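Local structure of Poly(Beta-D-mannuronate) lyase (Pseudopedobacter saltans, 7O79) at residues Lys57-Gly62 and Leu79-Ser84. The protein probably cleaves alginate, acting as a poly(beta-D-mannuronate) lyase of polysaccharide lyase family 6 built on a parallel beta-helix. Residues are numbered along the deposited sequence; the frame is centred on the assembly and turned at random.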
ATOM      1  N   LYS A  57       0.198 -28.317  -2.331  1.00 37.46           N
ATOM      2  CA  LYS A  57       0.414 -29.584  -1.652  1.00 34.96           C
ATOM      3  C   LYS A  57       1.751 -29.640  -0.938  1.00 36.70           C
ATOM      4  O   LYS A  57       2.132 -30.701  -0.434  1.00 39.44           O
ATOM      5  CB  LYS A  57       0.313 -30.731  -2.654  1.00 37.33           C
ATOM      6  CG  LYS A  57      -1.086 -30.955  -3.195  1.00 40.75           C
ATOM      7  CD  LYS A  57      -2.118 -30.924  -2.073  1.00 45.12           C
ATOM      8  CE  LYS A  57      -3.430 -31.546  -2.540  1.00 47.96           C
ATOM      9  NZ  LYS A  57      -4.486 -31.542  -1.485  1.00 52.14           N
ATOM     10  N   VAL A  58       2.476 -28.529  -0.901  1.00 34.13           N
ATOM     11  CA  VAL A  58       3.765 -28.429  -0.237  1.00 31.56           C
ATOM     12  C   VAL A  58       3.623 -27.391   0.863  1.00 34.39           C
ATOM     13  O   VAL A  58       3.377 -26.215   0.571  1.00 33.90           O
ATOM     14  CB  VAL A  58       4.870 -28.019  -1.220  1.00 35.75           C
ATOM     15  CG1 VAL A  58       6.095 -27.543  -0.469  1.00 28.90           C
ATOM     16  CG2 VAL A  58       5.203 -29.175  -2.166  1.00 36.12           C
ATOM     17  N   MET A  59       3.775 -27.805   2.125  1.00 33.12           N
ATOM     18  CA  MET A  59       3.538 -26.893   3.242  1.00 33.02           C
ATOM     19  C   MET A  59       4.848 -26.679   3.993  1.00 34.86           C
ATOM     20  O   MET A  59       5.402 -27.615   4.586  1.00 34.46           O
ATOM     21  CB  MET A  59       2.429 -27.400   4.165  1.00 34.40           C
ATOM     22  CG  MET A  59       2.197 -26.504   5.387  1.00 34.46           C
ATOM     23  SD  MET A  59       1.294 -27.258   6.746  1.00 38.38           S
ATOM     24  CE  MET A  59      -0.365 -27.260   6.117  1.00 38.80           C
ATOM     25  N   LEU A  60       5.343 -25.446   3.948  1.00 28.30           N
ATOM     26  CA  LEU A  60       6.557 -25.048   4.640  1.00 30.11           C
ATOM     27  C   LEU A  60       6.180 -24.553   6.034  1.00 31.97           C
ATOM     28  O   LEU A  60       5.462 -23.558   6.168  1.00 29.32           O
ATOM     29  CB  LEU A  60       7.285 -23.970   3.833  1.00 30.57           C
ATOM     30  CG  LEU A  60       8.032 -24.540   2.620  1.00 31.53           C
ATOM     31  CD1 LEU A  60       8.130 -23.560   1.478  1.00 36.55           C
ATOM     32  CD2 LEU A  60       9.426 -24.961   3.066  1.00 33.73           C
ATOM     33  N   SER A  61       6.661 -25.247   7.067  1.00 33.21           N
ATOM     34  CA  SER A  61       6.197 -25.073   8.441  1.00 30.42           C
ATOM     35  C   SER A  61       7.388 -24.802   9.361  1.00 31.40           C
ATOM     36  O   SER A  61       8.543 -24.738   8.920  1.00 29.84           O
ATOM     37  CB  SER A  61       5.416 -26.312   8.890  1.00 36.43           C
ATOM     38  OG  SER A  61       6.275 -27.441   8.878  1.00 37.06           O
ATOM     39  N   GLY A  62       7.106 -24.649  10.657  1.00 30.03           N
ATOM     40  CA  GLY A  62       8.180 -24.293  11.573  1.00 35.46           C
ATOM     41  C   GLY A  62       8.751 -22.949  11.168  1.00 34.81           C
ATOM     42  O   GLY A  62       8.058 -22.109  10.598  1.00 31.67           O
ATOM     43  N   LEU A  79       2.955 -23.145   0.059  1.00 28.53           N
ATOM     44  CA  LEU A  79       2.094 -22.750   1.168  1.00 29.58           C
ATOM     45  C   LEU A  79       2.952 -22.649   2.422  1.00 30.13           C
ATOM     46  O   LEU A  79       3.686 -23.588   2.756  1.00 29.01           O
ATOM     47  CB  LEU A  79       0.940 -23.744   1.380  1.00 32.39           C
ATOM     48  CG  LEU A  79       0.144 -23.669   2.703  1.00 32.66           C
ATOM     49  CD1 LEU A  79      -0.693 -22.393   2.842  1.00 27.52           C
ATOM     50  CD2 LEU A  79      -0.763 -24.884   2.849  1.00 33.22           C
ATOM     51  N   PHE A  80       2.892 -21.494   3.083  1.00 30.13           N
ATOM     52  CA  PHE A  80       3.532 -21.280   4.375  1.00 25.04           C
ATOM     53  C   PHE A  80       2.448 -21.307   5.444  1.00 29.62           C
ATOM     54  O   PHE A  80       1.541 -20.463   5.440  1.00 31.59           O
ATOM     55  CB  PHE A  80       4.292 -19.956   4.413  1.00 27.00           C
ATOM     56  CG  PHE A  80       5.526 -19.947   3.567  1.00 31.52           C
ATOM     57  CD1 PHE A  80       5.439 -19.744   2.199  1.00 30.89           C
ATOM     58  CD2 PHE A  80       6.769 -20.155   4.128  1.00 27.69           C
ATOM     59  CE1 PHE A  80       6.571 -19.735   1.405  1.00 28.98           C
ATOM     60  CE2 PHE A  80       7.915 -20.148   3.334  1.00 33.14           C
ATOM     61  CZ  PHE A  80       7.806 -19.935   1.970  1.00 32.52           C
ATOM     62  N   LYS A  81       2.533 -22.281   6.345  1.00 29.05           N
ATOM     63  CA  LYS A  81       1.448 -22.546   7.280  1.00 33.44           C
ATOM     64  C   LYS A  81       1.996 -23.419   8.398  1.00 34.67           C
ATOM     65  O   LYS A  81       2.978 -24.142   8.207  1.00 35.56           O
ATOM     66  CB  LYS A  81       0.266 -23.215   6.559  1.00 31.81           C
ATOM     67  CG  LYS A  81      -0.973 -23.526   7.409  1.00 33.47           C
ATOM     68  CD  LYS A  81      -2.070 -24.083   6.511  1.00 36.74           C
ATOM     69  CE  LYS A  81      -3.284 -24.588   7.280  1.00 40.90           C
ATOM     70  NZ  LYS A  81      -4.042 -23.530   7.990  1.00 46.98           N
ATOM     71  N   ASP A  82       1.387 -23.307   9.578  1.00 35.12           N
ATOM     72  CA  ASP A  82       1.846 -24.040  10.761  1.00 33.77           C
ATOM     73  C   ASP A  82       3.292 -23.695  11.099  1.00 35.01           C
ATOM     74  O   ASP A  82       4.106 -24.568  11.412  1.00 34.60           O
ATOM     75  CB  ASP A  82       1.672 -25.547  10.584  1.00 34.89           C
ATOM     76  CG  ASP A  82       0.226 -25.938  10.347  1.00 39.71           C
ATOM     77  OD1 ASP A  82      -0.659 -25.103  10.634  1.00 39.88           O
ATOM     78  OD2 ASP A  82      -0.035 -27.076   9.885  1.00 43.08           O
ATOM     79  N   GLY A  83       3.617 -22.409  11.043  1.00 33.11           N
ATOM     80  CA  GLY A  83       4.985 -21.989  11.261  1.00 32.44           C
ATOM     81  C   GLY A  83       5.011 -20.533  11.648  1.00 29.43           C
ATOM     82  O   GLY A  83       3.980 -19.861  11.678  1.00 32.01           O
ATOM     83  N   SER A  84       6.203 -20.046  11.959  1.00 29.70           N
ATOM     84  CA  SER A  84       6.361 -18.650  12.344  1.00 29.10           C
ATOM     85  C   SER A  84       7.846 -18.349  12.294  1.00 30.19           C
ATOM     86  O   SER A  84       8.661 -19.233  12.041  1.00 33.13           O
ATOM     87  CB  SER A  84       5.787 -18.364  13.732  1.00 29.00           C
ATOM     88  OG  SER A  84       6.529 -19.039  14.726  1.00 32.68           O
TER
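Leu-79 joins the strand 58-62 through both of its backbone polar atoms: its N donates to Val-58 O, and its O takes the N-H of Leu-60 at 2.8 Å in a nearly straight bond (166°). Its CD2 reaches the methyl CE of Met-59 on one face of the sheet. On the other face, among buried side chains, Phe-80 and Leu-60 run next to each other in the same direction, and Leu-60 CD1 sits over the ring, 4.1 Å from its centroid, as a CH-pi contact. Lys-81 N then bonds to Leu-60 O at 3.2 Å, while its aliphatic CD meets Met-59 CE at 3.6 Å; the bend of Met-59 at chi3 (-75°) sets that methyl across the lysine chain. At Asp-82 the chain turns a corner, with phi positive (59°); OD2 comes 3.4 Å from Met-59 SD and the backbone O accepts from Gly-62 N. Between the Leu-60/Phe-80 and Gly-62/Gly-83 pairs the second segment has one residue more, a beta bulge; Gly-83 faces Gly-62 with CA atoms 4.0 Å apart and Ser-84 N bonds to Gly-62 O. The two strands belong to successive coils of the beta-helix: strand 29-32 flanks 58-62 on its far edge, Ser-61 OG bonding to Glu-30, and strand 99-106 continues the stack beyond Phe-80 with Ile-105.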